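Local coordinates for putative sugar ABC transport system, substrate-binding protein (Bordetella parapertussis, PDB 5IX8), which probably binds a carbohydrate in the periplasm and hands it to an ABC transporter, as solute-binding proteins of its family do, at residues Gln142-Pro147 against Gln192-Arg197; Asp136-Lys141 against Ala201-Thr206; Met182-Gly187 against Leu211-Val216; Arg224-Leu229 against Glu243-Ala248; Thr123-Val128 against Arg156-Gly161. One frame throughout, in Å; residues are numbered along the deposited sequence. Where two conformers were deposited one is given.

Contact 1: residues Gln142-Pro147 against Gln192-Arg197; sequences QVIVVP and QDLLMR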
# COMPACT_ATOMS: atom_id res chain seq x y z
N GLN A 142 -26.45 3.43 5.53
CA GLN A 142 -25.51 2.93 6.53
C GLN A 142 -24.34 2.19 5.90
O GLN A 142 -24.51 1.39 4.97
CB GLN A 142 -26.21 2.03 7.53
CG GLN A 142 -27.21 2.78 8.37
CD GLN A 142 -27.89 1.89 9.40
OE1 GLN A 142 -27.32 0.89 9.84
NE2 GLN A 142 -29.11 2.26 9.79
N VAL A 143 -23.16 2.43 6.45
CA VAL A 143 -21.89 1.93 5.95
C VAL A 143 -21.19 1.20 7.09
O VAL A 143 -20.88 1.81 8.12
CB VAL A 143 -21.00 3.07 5.42
CG1 VAL A 143 -19.66 2.51 4.88
CG2 VAL A 143 -21.75 3.92 4.34
N ILE A 144 -20.93 -0.09 6.90
CA ILE A 144 -20.08 -0.84 7.83
C ILE A 144 -18.63 -0.47 7.58
O ILE A 144 -18.17 -0.51 6.42
CB ILE A 144 -20.28 -2.35 7.65
CG1 ILE A 144 -21.63 -2.79 8.22
CG2 ILE A 144 -19.10 -3.12 8.28
CD1 ILE A 144 -22.17 -4.12 7.61
N VAL A 145 -17.89 -0.17 8.65
CA VAL A 145 -16.46 0.15 8.55
C VAL A 145 -15.66 -0.99 9.15
O VAL A 145 -15.82 -1.32 10.33
CB VAL A 145 -16.13 1.48 9.25
CG1 VAL A 145 -14.61 1.72 9.21
CG2 VAL A 145 -16.90 2.68 8.60
N VAL A 146 -14.81 -1.62 8.34
CA VAL A 146 -13.87 -2.67 8.76
C VAL A 146 -12.51 -2.02 8.52
O VAL A 146 -12.04 -2.03 7.37
CB VAL A 146 -14.05 -3.97 7.95
CG1 VAL A 146 -12.98 -5.02 8.31
CG2 VAL A 146 -15.42 -4.57 8.18
N PRO A 147 -11.89 -1.39 9.52
CA PRO A 147 -10.83 -0.42 9.26
C PRO A 147 -9.44 -1.00 9.12
O PRO A 147 -8.52 -0.25 8.75
CB PRO A 147 -10.86 0.46 10.53
CG PRO A 147 -11.24 -0.50 11.59
CD PRO A 147 -12.36 -1.31 10.91
N GLN A 192 -18.81 -10.66 8.68
CA GLN A 192 -19.96 -11.48 9.05
C GLN A 192 -20.59 -10.98 10.35
O GLN A 192 -21.83 -10.88 10.46
CB GLN A 192 -19.50 -12.93 9.18
CG GLN A 192 -20.60 -13.90 9.50
CD GLN A 192 -20.24 -15.28 9.02
OE1 GLN A 192 -19.41 -15.97 9.63
NE2 GLN A 192 -20.81 -15.68 7.89
N ASP A 193 -19.75 -10.67 11.33
CA ASP A 193 -20.23 -10.13 12.59
C ASP A 193 -20.92 -8.78 12.40
O ASP A 193 -22.04 -8.55 12.90
CB ASP A 193 -19.02 -10.03 13.51
CG ASP A 193 -19.34 -9.48 14.85
OD1 ASP A 193 -19.93 -10.22 15.65
OD2 ASP A 193 -18.95 -8.33 15.10
N LEU A 194 -20.29 -7.87 11.64
CA LEU A 194 -20.88 -6.54 11.50
C LEU A 194 -22.13 -6.54 10.61
O LEU A 194 -23.04 -5.73 10.87
CB LEU A 194 -19.85 -5.53 10.98
CG LEU A 194 -18.87 -5.17 12.11
CD1 LEU A 194 -17.52 -4.66 11.53
CD2 LEU A 194 -19.50 -4.15 13.08
N LEU A 195 -22.24 -7.46 9.63
CA LEU A 195 -23.50 -7.53 8.87
C LEU A 195 -24.66 -7.94 9.76
O LEU A 195 -25.78 -7.43 9.64
CB LEU A 195 -23.39 -8.53 7.70
CG LEU A 195 -22.55 -8.07 6.50
CD1 LEU A 195 -22.23 -9.28 5.65
CD2 LEU A 195 -23.32 -7.01 5.71
N MSE A 196 -24.40 -8.88 10.67
CA MSE A 196 -25.45 -9.31 11.59
C MSE A 196 -25.85 -8.15 12.51
O MSE A 196 -27.03 -7.95 12.81
CB MSE A 196 -24.98 -10.52 12.42
CG MSE A 196 -26.08 -11.09 13.32
SE MSE A 196 -25.47 -12.69 14.15
CE MSE A 196 -24.32 -13.26 12.69
N ARG A 197 -24.86 -7.40 12.97
CA ARG A 197 -25.11 -6.30 13.91
C ARG A 197 -25.63 -5.05 13.24
O ARG A 197 -26.12 -4.14 13.95
CB ARG A 197 -23.81 -5.98 14.65
CG ARG A 197 -23.39 -7.13 15.58
CD ARG A 197 -21.88 -7.06 15.97
NE ARG A 197 -21.60 -5.80 16.65
CZ ARG A 197 -20.39 -5.27 16.80
NH1 ARG A 197 -20.28 -4.09 17.38
NH2 ARG A 197 -19.30 -5.90 16.35
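Ile144 makes two separate touches on the helix. Its CG2 branch, anti to the backbone N (CG1 takes chi1 -73°), rests on Leu194 CB at 3.7 Å. The other arm runs out through CG1, and its tip CD1 meets Leu195 CD2 at 3.6 Å, the two side chains crossing at about a right angle. Leu194 points from the helix toward the strand and crosses Ile144 obliquely; its CD1 reaches on along the strand until it lies 4.0 Å from Val146 CG2 and close to Val145 O. The side chains exchanged between strand and helix are all apolar, packing on one another and against the backbone oxygens Val145 O and Leu194 O, and the contact is buried. Farther out, the Leu194 CD2 branch lies against one face of the Arg197 guanidinium, near its rim. That group is steadied by a salt bridge within the helix: Arg197 NH2 donates in its own plane to the syn lone pair of Asp193 OD2 at 2.8 Å. On the sheet side, backbone bonds to Tyr203 and Phe205 hold Ile144 in line. Helix and strand run nearly antiparallel, at 152°, with axes 9.3 Å apart, the layer-on-layer packing of an alpha/beta sandwich such as each lobe of a periplasmic binding protein.

Contact 2: residues Asp136-Lys141 against Ala201-Thr206; sequences DGAQGK and AEYVFT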
# COMPACT_ATOMS: atom_id res chain seq x y z
N ASP A 136 -22.31 7.32 -5.40
CA ASP A 136 -23.26 6.24 -5.57
C ASP A 136 -24.61 6.53 -4.92
O ASP A 136 -25.53 5.72 -5.06
CB ASP A 136 -22.67 4.95 -4.99
CG ASP A 136 -23.41 3.73 -5.45
OD1 ASP A 136 -23.44 3.50 -6.67
OD2 ASP A 136 -23.95 3.00 -4.60
N GLY A 137 -24.76 7.65 -4.23
CA GLY A 137 -26.01 7.97 -3.57
C GLY A 137 -26.10 7.46 -2.15
O GLY A 137 -27.20 7.12 -1.69
N ALA A 138 -24.99 7.42 -1.43
CA ALA A 138 -24.99 6.88 -0.07
C ALA A 138 -25.58 7.82 0.98
O ALA A 138 -25.72 7.41 2.13
CB ALA A 138 -23.56 6.51 0.34
N GLN A 139 -25.94 9.05 0.62
CA GLN A 139 -26.57 9.95 1.58
C GLN A 139 -27.72 9.26 2.32
O GLN A 139 -28.61 8.67 1.70
CB GLN A 139 -27.10 11.18 0.86
CG GLN A 139 -27.87 12.09 1.76
CD GLN A 139 -28.25 13.36 1.05
OE1 GLN A 139 -28.65 13.35 -0.12
NE2 GLN A 139 -28.12 14.48 1.75
N GLY A 140 -27.68 9.31 3.65
CA GLY A 140 -28.68 8.67 4.45
C GLY A 140 -28.52 7.17 4.67
O GLY A 140 -29.27 6.58 5.46
N LYS A 141 -27.55 6.53 4.03
CA LYS A 141 -27.45 5.07 4.07
C LYS A 141 -26.31 4.64 4.99
O LYS A 141 -25.34 5.38 5.19
CB LYS A 141 -27.23 4.49 2.68
CG LYS A 141 -28.28 4.96 1.67
CD LYS A 141 -28.13 4.30 0.31
CE LYS A 141 -29.34 4.67 -0.57
NZ LYS A 141 -29.26 4.11 -1.94
N ALA A 201 -27.22 -1.93 6.88
CA ALA A 201 -26.09 -1.45 6.09
C ALA A 201 -26.22 -1.80 4.61
O ALA A 201 -26.65 -2.91 4.25
CB ALA A 201 -24.78 -2.04 6.63
N GLU A 202 -25.79 -0.88 3.74
CA GLU A 202 -25.82 -1.11 2.30
C GLU A 202 -24.42 -1.08 1.70
O GLU A 202 -24.27 -1.34 0.50
CB GLU A 202 -26.71 -0.08 1.61
CG GLU A 202 -28.18 -0.35 1.93
CD GLU A 202 -29.11 0.67 1.37
OE1 GLU A 202 -29.40 0.62 0.16
OE2 GLU A 202 -29.57 1.54 2.13
N TYR A 203 -23.41 -0.80 2.50
CA TYR A 203 -22.04 -0.65 2.03
C TYR A 203 -21.13 -1.21 3.09
O TYR A 203 -21.48 -1.22 4.27
CB TYR A 203 -21.67 0.80 1.83
CG TYR A 203 -22.48 1.49 0.79
CD1 TYR A 203 -22.12 1.40 -0.54
CD2 TYR A 203 -23.60 2.24 1.12
CE1 TYR A 203 -22.87 2.04 -1.54
CE2 TYR A 203 -24.35 2.91 0.14
CZ TYR A 203 -23.97 2.80 -1.19
OH TYR A 203 -24.68 3.43 -2.18
N VAL A 204 -19.94 -1.63 2.66
CA VAL A 204 -18.86 -2.03 3.58
C VAL A 204 -17.59 -1.36 3.09
O VAL A 204 -17.24 -1.45 1.91
CB VAL A 204 -18.66 -3.56 3.64
CG1 VAL A 204 -17.50 -3.91 4.63
CG2 VAL A 204 -19.95 -4.27 4.05
N PHE A 205 -16.90 -0.67 3.99
CA PHE A 205 -15.62 -0.06 3.67
C PHE A 205 -14.50 -0.93 4.22
O PHE A 205 -14.57 -1.34 5.38
CB PHE A 205 -15.52 1.34 4.27
CG PHE A 205 -14.14 1.90 4.21
CD1 PHE A 205 -13.70 2.55 3.06
CD2 PHE A 205 -13.29 1.77 5.29
CE1 PHE A 205 -12.42 3.09 2.99
CE2 PHE A 205 -12.01 2.28 5.23
CZ PHE A 205 -11.57 2.95 4.06
N THR A 206 -13.48 -1.19 3.41
CA THR A 206 -12.27 -1.90 3.81
C THR A 206 -11.07 -1.18 3.22
O THR A 206 -11.17 -0.60 2.13
CB THR A 206 -12.24 -3.37 3.31
OG1 THR A 206 -12.08 -3.37 1.88
CG2 THR A 206 -13.51 -4.16 3.71
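A Schellman motif at Gly137 and a type II turn from Ala138 to Lys141 carry the chain from helix 122-135 into strand 142-145, within the alpha/beta fold of a periplasmic binding protein lobe. Positive phi at Gly137 and Gly140 suits glycine at both places, and the turn is closed by Lys141 N bonding to Ala138 O at 2.8 Å. Strand 201-205, the sheet neighbour of 142-145, sends two side chains up to this connection.

The apolar part belongs to the Tyr203 ring. Ala138 CB sits 3.7 Å from Tyr203 CE2, and the methylene CD of Lys141 lies at the ring edge, 4.0 Å from the same CE2. Leu133 of the preceding helix and Leu247 also touch the ring.

Charge enters through Lys141 and Glu202, whose extended chains cross obliquely. The aliphatic part of the lysine meets the carboxylate, CD being 3.6 Å from Glu202 OE2, while Lys141 NZ stops 4.1 Å from Glu202 OE1, beyond a salt bridge; any attraction is probably modest.

One hydrogen bond joins the segments. Asp136 holds CG anti to its backbone N (chi1 -164°), which swings the carboxylate to the ring edge with its plane 87° from that of the ring. There Tyr203 OH donates to the anti lone pair of Asp136 OD2 at 2.6 Å.

Contact 3: residues Met182-Gly187 against Leu211-Val216; sequences MSLADG and LGIGAV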
# COMPACT_ATOMS: atom_id res chain seq x y z
N MSE A 182 -5.59 -8.04 9.07
CA MSE A 182 -6.04 -7.67 7.73
C MSE A 182 -5.98 -8.87 6.76
O MSE A 182 -5.78 -8.70 5.54
CB MSE A 182 -5.26 -6.47 7.21
CG MSE A 182 -5.38 -5.27 8.17
SE MSE A 182 -4.80 -3.59 7.48
CE MSE A 182 -2.97 -4.13 7.20
N SER A 183 -6.20 -10.07 7.30
CA SER A 183 -6.19 -11.27 6.49
C SER A 183 -7.55 -11.51 5.83
O SER A 183 -8.55 -10.84 6.14
CB SER A 183 -5.83 -12.46 7.37
OG SER A 183 -6.89 -12.69 8.31
N LEU A 184 -7.59 -12.47 4.90
CA LEU A 184 -8.87 -12.92 4.38
C LEU A 184 -9.79 -13.35 5.51
O LEU A 184 -10.98 -13.01 5.54
CB LEU A 184 -8.69 -14.12 3.45
CG LEU A 184 -7.99 -13.84 2.14
CD1 LEU A 184 -7.68 -15.16 1.51
CD2 LEU A 184 -8.93 -13.02 1.29
N ALA A 185 -9.25 -14.15 6.43
CA ALA A 185 -10.07 -14.67 7.52
C ALA A 185 -10.60 -13.55 8.38
O ALA A 185 -11.75 -13.61 8.83
CB ALA A 185 -9.27 -15.66 8.37
N ASP A 186 -9.79 -12.51 8.62
CA ASP A 186 -10.28 -11.35 9.38
C ASP A 186 -11.41 -10.65 8.65
O ASP A 186 -12.40 -10.25 9.28
CB ASP A 186 -9.18 -10.32 9.59
CG ASP A 186 -8.13 -10.75 10.57
OD1 ASP A 186 -8.44 -11.56 11.49
OD2 ASP A 186 -6.98 -10.28 10.40
N GLY A 187 -11.27 -10.45 7.33
CA GLY A 187 -12.31 -9.77 6.59
C GLY A 187 -13.61 -10.52 6.66
O GLY A 187 -14.69 -9.93 6.86
N LEU A 211 -9.14 -7.78 3.07
CA LEU A 211 -10.34 -7.45 3.85
C LEU A 211 -11.53 -7.26 2.93
O LEU A 211 -12.63 -7.71 3.23
CB LEU A 211 -10.10 -6.21 4.73
CG LEU A 211 -9.16 -6.41 5.92
CD1 LEU A 211 -8.92 -5.06 6.61
CD2 LEU A 211 -9.72 -7.44 6.91
N GLY A 212 -11.32 -6.64 1.76
CA GLY A 212 -12.39 -6.55 0.78
C GLY A 212 -12.88 -7.91 0.28
O GLY A 212 -14.08 -8.13 0.15
N ILE A 213 -11.95 -8.82 -0.04
CA ILE A 213 -12.34 -10.18 -0.45
C ILE A 213 -13.12 -10.86 0.66
O ILE A 213 -14.15 -11.51 0.41
CB ILE A 213 -11.10 -11.02 -0.83
CG1 ILE A 213 -10.28 -10.36 -1.95
CG2 ILE A 213 -11.50 -12.50 -1.21
CD1 ILE A 213 -10.94 -10.37 -3.28
N GLY A 214 -12.64 -10.76 1.90
CA GLY A 214 -13.35 -11.39 2.99
C GLY A 214 -14.73 -10.79 3.18
O GLY A 214 -15.70 -11.51 3.47
N ALA A 215 -14.84 -9.47 3.01
CA ALA A 215 -16.15 -8.83 3.13
C ALA A 215 -17.11 -9.36 2.07
O ALA A 215 -18.28 -9.64 2.36
CB ALA A 215 -16.01 -7.30 3.02
N VAL A 216 -16.62 -9.53 0.84
CA VAL A 216 -17.46 -10.09 -0.23
C VAL A 216 -17.87 -11.51 0.11
O VAL A 216 -19.02 -11.90 -0.11
CB VAL A 216 -16.73 -10.00 -1.58
CG1 VAL A 216 -17.42 -10.84 -2.67
CG2 VAL A 216 -16.63 -8.54 -2.04
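Asp186 OD2 is held by two backbone N-H groups, those of Ser183 and Glu181. Ser183 N reaches it at 3.2 Å, almost straight at 174° but from above the carboxylate plane. In return Asp186 N donates to Ser183 OG at 2.9 Å, and this reciprocal pair is a capping box at the start of helix 184-197. Next to the cap, Leu211 pushes its isobutyl end across from helix 209-221: CD1 lies 3.9 Å from CG of selenomethionine Met182, while CD2 lies on the backbone, 3.4 Å from Gly187 N. On the outer side Leu184 and Ile213 run side by side, with Leu184 CD2 3.6 Å from Ile213 CG2. Between these side chains the helices touch through bare backbone, Gly187 C and Gly214 C being 3.7 Å apart; a CB on either glycine would clash. Two neighbouring helices of the lobe thus meet glycine to glycine, flanking strand 201-205 in the chain, with helix 235-242 packing on Ile213 and the start of helix 154-168 on Met182.

Contact 4: residues Arg224-Leu229 against Glu243-Ala248; sequences RPVKVL and EGRLLA. With SO4 (sulfate ion), chain D.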
# COMPACT_ATOMS: atom_id res chain seq x y z
N ARG A 224 -26.53 -10.73 1.44
CA ARG A 224 -26.70 -9.29 1.64
C ARG A 224 -26.15 -8.54 0.44
O ARG A 224 -24.95 -8.66 0.13
CB ARG A 224 -25.99 -8.82 2.92
CG ARG A 224 -26.72 -9.20 4.22
CD ARG A 224 -27.87 -8.23 4.53
NE ARG A 224 -27.39 -6.87 4.83
CZ ARG A 224 -26.92 -6.49 6.02
NH1 ARG A 224 -26.86 -7.40 7.03
NH2 ARG A 224 -26.51 -5.23 6.20
N PRO A 225 -26.96 -7.77 -0.24
CA PRO A 225 -26.50 -7.09 -1.46
C PRO A 225 -25.70 -5.84 -1.16
O PRO A 225 -25.91 -4.80 -1.80
CB PRO A 225 -27.81 -6.75 -2.17
CG PRO A 225 -28.77 -6.50 -1.01
CD PRO A 225 -28.39 -7.54 0.05
N VAL A 226 -24.78 -5.90 -0.21
CA VAL A 226 -23.98 -4.72 0.10
C VAL A 226 -22.94 -4.52 -0.99
O VAL A 226 -22.47 -5.49 -1.61
CB VAL A 226 -23.32 -4.83 1.48
CG1 VAL A 226 -24.38 -4.82 2.59
CG2 VAL A 226 -22.43 -6.10 1.58
N LYS A 227 -22.56 -3.26 -1.18
CA LYS A 227 -21.49 -2.90 -2.10
C LYS A 227 -20.24 -2.64 -1.28
O LYS A 227 -20.30 -1.94 -0.26
CB LYS A 227 -21.84 -1.65 -2.92
CG LYS A 227 -23.06 -1.85 -3.79
CD LYS A 227 -23.46 -0.55 -4.45
CE LYS A 227 -24.51 -0.83 -5.50
NZ LYS A 227 -23.95 -1.83 -6.47
N VAL A 228 -19.11 -3.18 -1.73
CA VAL A 228 -17.86 -3.13 -0.98
C VAL A 228 -16.91 -2.15 -1.64
O VAL A 228 -16.85 -2.07 -2.87
CB VAL A 228 -17.24 -4.54 -0.86
CG1 VAL A 228 -15.89 -4.49 -0.11
CG2 VAL A 228 -18.23 -5.46 -0.15
N LEU A 229 -16.24 -1.35 -0.82
CA LEU A 229 -15.15 -0.48 -1.22
C LEU A 229 -13.87 -1.05 -0.67
O LEU A 229 -13.84 -1.51 0.48
CB LEU A 229 -15.34 0.94 -0.68
CG LEU A 229 -16.57 1.64 -1.26
CD1 LEU A 229 -17.75 1.51 -0.34
CD2 LEU A 229 -16.28 3.10 -1.56
N GLU A 243 -19.77 -6.95 -11.97
CA GLU A 243 -20.98 -7.56 -11.42
C GLU A 243 -21.64 -6.71 -10.35
O GLU A 243 -22.71 -7.09 -9.85
CB GLU A 243 -20.64 -8.94 -10.85
CG GLU A 243 -20.35 -9.98 -11.90
CD GLU A 243 -19.48 -11.13 -11.42
OE1 GLU A 243 -19.29 -11.29 -10.18
OE2 GLU A 243 -18.98 -11.87 -12.30
N GLY A 244 -21.02 -5.58 -9.97
CA GLY A 244 -21.58 -4.65 -9.02
C GLY A 244 -21.27 -4.92 -7.57
O GLY A 244 -21.74 -4.17 -6.71
N ARG A 245 -20.50 -5.95 -7.26
CA ARG A 245 -20.25 -6.28 -5.86
C ARG A 245 -19.22 -5.35 -5.22
O ARG A 245 -19.34 -5.00 -4.04
CB ARG A 245 -19.81 -7.73 -5.74
CG ARG A 245 -19.37 -8.12 -4.36
CD ARG A 245 -20.51 -8.07 -3.33
NE ARG A 245 -21.44 -9.20 -3.49
CZ ARG A 245 -22.55 -9.37 -2.77
NH1 ARG A 245 -22.90 -8.46 -1.85
NH2 ARG A 245 -23.32 -10.43 -2.97
N LEU A 246 -18.19 -4.95 -5.98
CA LEU A 246 -17.24 -3.94 -5.56
C LEU A 246 -17.62 -2.63 -6.23
O LEU A 246 -17.67 -2.55 -7.47
CB LEU A 246 -15.79 -4.31 -5.93
CG LEU A 246 -15.13 -5.52 -5.27
CD1 LEU A 246 -13.68 -5.68 -5.79
CD2 LEU A 246 -15.16 -5.46 -3.74
N LEU A 247 -17.90 -1.61 -5.42
CA LEU A 247 -18.27 -0.31 -5.96
C LEU A 247 -17.07 0.41 -6.53
O LEU A 247 -17.15 1.05 -7.59
CB LEU A 247 -18.90 0.54 -4.86
CG LEU A 247 -19.21 2.00 -5.18
CD1 LEU A 247 -20.20 2.13 -6.34
CD2 LEU A 247 -19.72 2.71 -3.92
N ALA A 248 -15.93 0.30 -5.85
CA ALA A 248 -14.74 1.02 -6.23
C ALA A 248 -13.56 0.37 -5.55
O ALA A 248 -13.66 -0.11 -4.40
CB ALA A 248 -14.82 2.50 -5.83
S SO4 D . -21.92 -11.69 -6.17
O1 SO4 D . -21.90 -10.80 -7.32
O2 SO4 D . -20.84 -11.31 -5.25
O3 SO4 D . -23.21 -11.60 -5.50
O4 SO4 D . -21.71 -13.05 -6.67
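This is a parallel strand pairing within a beta-alpha-beta unit, in which helix 235-242 carries the chain from strand 227-231 to its sheet neighbour 246-250. Val228 bridges to Leu246 through two backbone bonds: Val228 N donates to Arg245 O at 2.9 Å, and Leu247 N donates to Val228 O at 2.8 Å. On one face Val228 and Leu246 lie side by side, Val228 CB 3.7 Å from Leu246 CD2. The chain turns a corner at Leu247, whose CD2 packs loosely alongside Leu229 CD2; Ala248 N is buried here without a partner.

Arg245 adds a side-chain tie. Its CB points away from the other strand, but bends at chi2 (65°) and chi3 (74°) fold the guanidinium back over the chain. NH1 then grips two carbonyls, Arg224 O at 2.9 Å, nearly in the guanidinium plane, and Val226 O at 3.0 Å, 22° off it, the carbonyls of the first and last residues of the inverse gamma turn centred on Pro225. The opposite edge holds a sulfate, probably from the crystallisation liquor: NE donates to sulfate O2 at 2.8 Å and NH2 to O3, with Arg220 as a further ligand. A weak bond joins Lys227 NZ to Gly244 O.

Helices 209-221 and 235-242 pack on the Val228-Leu246 face, helix 122-135 lies against Leu229 and Ala248, and strand 201-205 flanks 227-231.

Contact 5: residues Thr123-Val128 against Arg156-Gly161; sequences TLIGKV and RLRYEG. With SO4 (sulfate ion), chain C.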
# COMPACT_ATOMS: atom_id res chain seq x y z
N THR A 123 -4.36 9.16 3.47
CA THR A 123 -5.59 9.90 3.72
C THR A 123 -6.38 10.10 2.43
O THR A 123 -7.63 10.00 2.42
CB THR A 123 -5.28 11.25 4.36
OG1 THR A 123 -4.53 11.02 5.56
CG2 THR A 123 -6.59 11.97 4.70
N LEU A 124 -5.69 10.38 1.32
CA LEU A 124 -6.38 10.67 0.07
C LEU A 124 -6.96 9.39 -0.55
O LEU A 124 -7.99 9.45 -1.23
CB LEU A 124 -5.44 11.38 -0.90
CG LEU A 124 -6.02 11.85 -2.22
CD1 LEU A 124 -7.28 12.70 -2.05
CD2 LEU A 124 -4.93 12.65 -2.92
N ILE A 125 -6.32 8.25 -0.30
CA ILE A 125 -6.94 6.98 -0.69
C ILE A 125 -8.32 6.86 -0.04
O ILE A 125 -9.31 6.50 -0.70
CB ILE A 125 -6.02 5.80 -0.28
CG1 ILE A 125 -4.81 5.74 -1.22
CG2 ILE A 125 -6.81 4.50 -0.33
CD1 ILE A 125 -3.85 4.64 -0.88
N GLY A 126 -8.42 7.19 1.25
CA GLY A 126 -9.70 7.15 1.92
C GLY A 126 -10.67 8.18 1.37
O GLY A 126 -11.84 7.89 1.15
N LYS A 127 -10.18 9.40 1.11
CA LYS A 127 -11.04 10.43 0.54
C LYS A 127 -11.60 10.03 -0.82
O LYS A 127 -12.78 10.28 -1.11
CB LYS A 127 -10.26 11.74 0.42
CG LYS A 127 -9.93 12.34 1.80
CD LYS A 127 -9.53 13.77 1.65
CE LYS A 127 -9.18 14.43 2.95
NZ LYS A 127 -9.00 15.91 2.68
N VAL A 128 -10.79 9.43 -1.70
CA VAL A 128 -11.33 9.11 -3.03
C VAL A 128 -12.35 7.96 -2.94
O VAL A 128 -13.32 7.92 -3.71
CB VAL A 128 -10.22 8.82 -4.06
CG1 VAL A 128 -9.36 10.08 -4.27
CG2 VAL A 128 -9.38 7.64 -3.66
N ARG A 156 -5.43 3.81 9.71
CA ARG A 156 -6.14 4.91 10.37
C ARG A 156 -6.26 6.11 9.43
O ARG A 156 -7.32 6.76 9.38
CB ARG A 156 -5.43 5.30 11.67
CG ARG A 156 -6.29 6.26 12.50
CD ARG A 156 -5.54 6.91 13.66
NE ARG A 156 -4.70 7.98 13.18
CZ ARG A 156 -3.37 7.90 13.05
NH1 ARG A 156 -2.70 6.83 13.50
NH2 ARG A 156 -2.69 8.93 12.55
N LEU A 157 -5.19 6.42 8.68
CA LEU A 157 -5.26 7.53 7.74
C LEU A 157 -6.33 7.29 6.68
O LEU A 157 -7.12 8.20 6.36
CB LEU A 157 -3.90 7.77 7.06
CG LEU A 157 -2.75 8.15 8.02
CD1 LEU A 157 -1.44 8.21 7.26
CD2 LEU A 157 -2.99 9.49 8.72
N ARG A 158 -6.40 6.07 6.14
CA ARG A 158 -7.44 5.76 5.16
C ARG A 158 -8.82 5.91 5.76
O ARG A 158 -9.73 6.45 5.12
CB ARG A 158 -7.26 4.35 4.63
CG ARG A 158 -5.96 4.25 3.83
CD ARG A 158 -5.71 2.84 3.26
NE ARG A 158 -4.41 2.84 2.62
CZ ARG A 158 -3.95 1.91 1.79
NH1 ARG A 158 -4.72 0.88 1.42
NH2 ARG A 158 -2.72 2.04 1.30
N TYR A 159 -9.00 5.40 6.99
CA TYR A 159 -10.28 5.56 7.67
C TYR A 159 -10.63 7.03 7.86
O TYR A 159 -11.77 7.45 7.61
CB TYR A 159 -10.22 4.83 9.01
CG TYR A 159 -11.35 5.17 9.93
CD1 TYR A 159 -12.67 4.87 9.59
CD2 TYR A 159 -11.10 5.78 11.17
CE1 TYR A 159 -13.70 5.19 10.46
CE2 TYR A 159 -12.14 6.08 12.05
CZ TYR A 159 -13.44 5.77 11.68
OH TYR A 159 -14.46 6.09 12.56
N GLU A 160 -9.67 7.83 8.30
CA GLU A 160 -9.93 9.25 8.52
C GLU A 160 -10.36 9.96 7.23
O GLU A 160 -11.30 10.76 7.24
CB GLU A 160 -8.68 9.93 9.12
CG GLU A 160 -8.51 9.58 10.60
CD GLU A 160 -7.13 9.93 11.14
OE1 GLU A 160 -6.31 10.50 10.38
OE2 GLU A 160 -6.86 9.63 12.32
N GLY A 161 -9.67 9.69 6.12
CA GLY A 161 -10.05 10.33 4.87
C GLY A 161 -11.42 9.89 4.38
O GLY A 161 -12.22 10.73 3.94
S SO4 C . -3.15 3.35 14.73
O1 SO4 C . -3.36 4.71 15.19
O2 SO4 C . -1.93 3.20 13.96
O3 SO4 C . -4.29 2.89 13.92
O4 SO4 C . -3.11 2.48 15.91
O HOH W 1 -5.67 11.85 7.98
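Ile125 leaves its helix with CB directed at the neighbouring one and CG1 beside the backbone N (chi1 -73°). The CG2 branch comes to 4.1 Å from Arg158 CD. Beyond CG1 the extended arm ends in CD1, which lies over one face of the Arg158 guanidinium, near its rim and 3.6 Å from NH2. The two side chains thus run alongside each other, and the arginine tip goes on to salt bridges from NH2 to Asp122 and Glu252, which would help fix its rotation. Below them the backbones come together at Gly126 and Gly161, where a CB would clash with the facing helix. CA-H...O contacts line the crossing: Gly126 CA is 3.3 Å from Arg158 O, and Gly161 CA is 3.5 Å from Thr123 O. Thr123 OG1 rests 3.6 Å from Leu157 CB and is linked by a water to Glu160 OE1. Glu160 OE2 also takes the NE of Arg156, at 2.9 Å; NH1 of that arginine holds a sulfate. With axes 6.3 Å apart and crossing at -38°, helices 122-135 and 154-168 form a close glycine-mediated pair beside the end of strand 227-231, where Ser231 touches both Ile125 and Arg158.

How the contacts relate
Contacts 1, 2 and 4 share one sheet: strands 142-145, 201-205 and 227-231 lie side by side, so Ile144 O meets Phe205 N at 2.7 Å and Val204 O meets Leu229 N at 2.9 Å. Contacts 2 and 4 are the closest pair, with centres about 10 Å apart. Contact 3 uses the same helix 184-197 as contact 1, and its other helix meets contact 4, where Val216 CG2 lies 3.6 Å from Arg245 CG. Contact 5 packs on the other face, Tyr159 CD1 lying 3.7 Å from Val145 CG1; its centre is about 19 Å from that of contact 3. A 1,2-ethanediol, probably from the crystallisation liquor, sits about 5 Å from the Met182 side chain of contact 3.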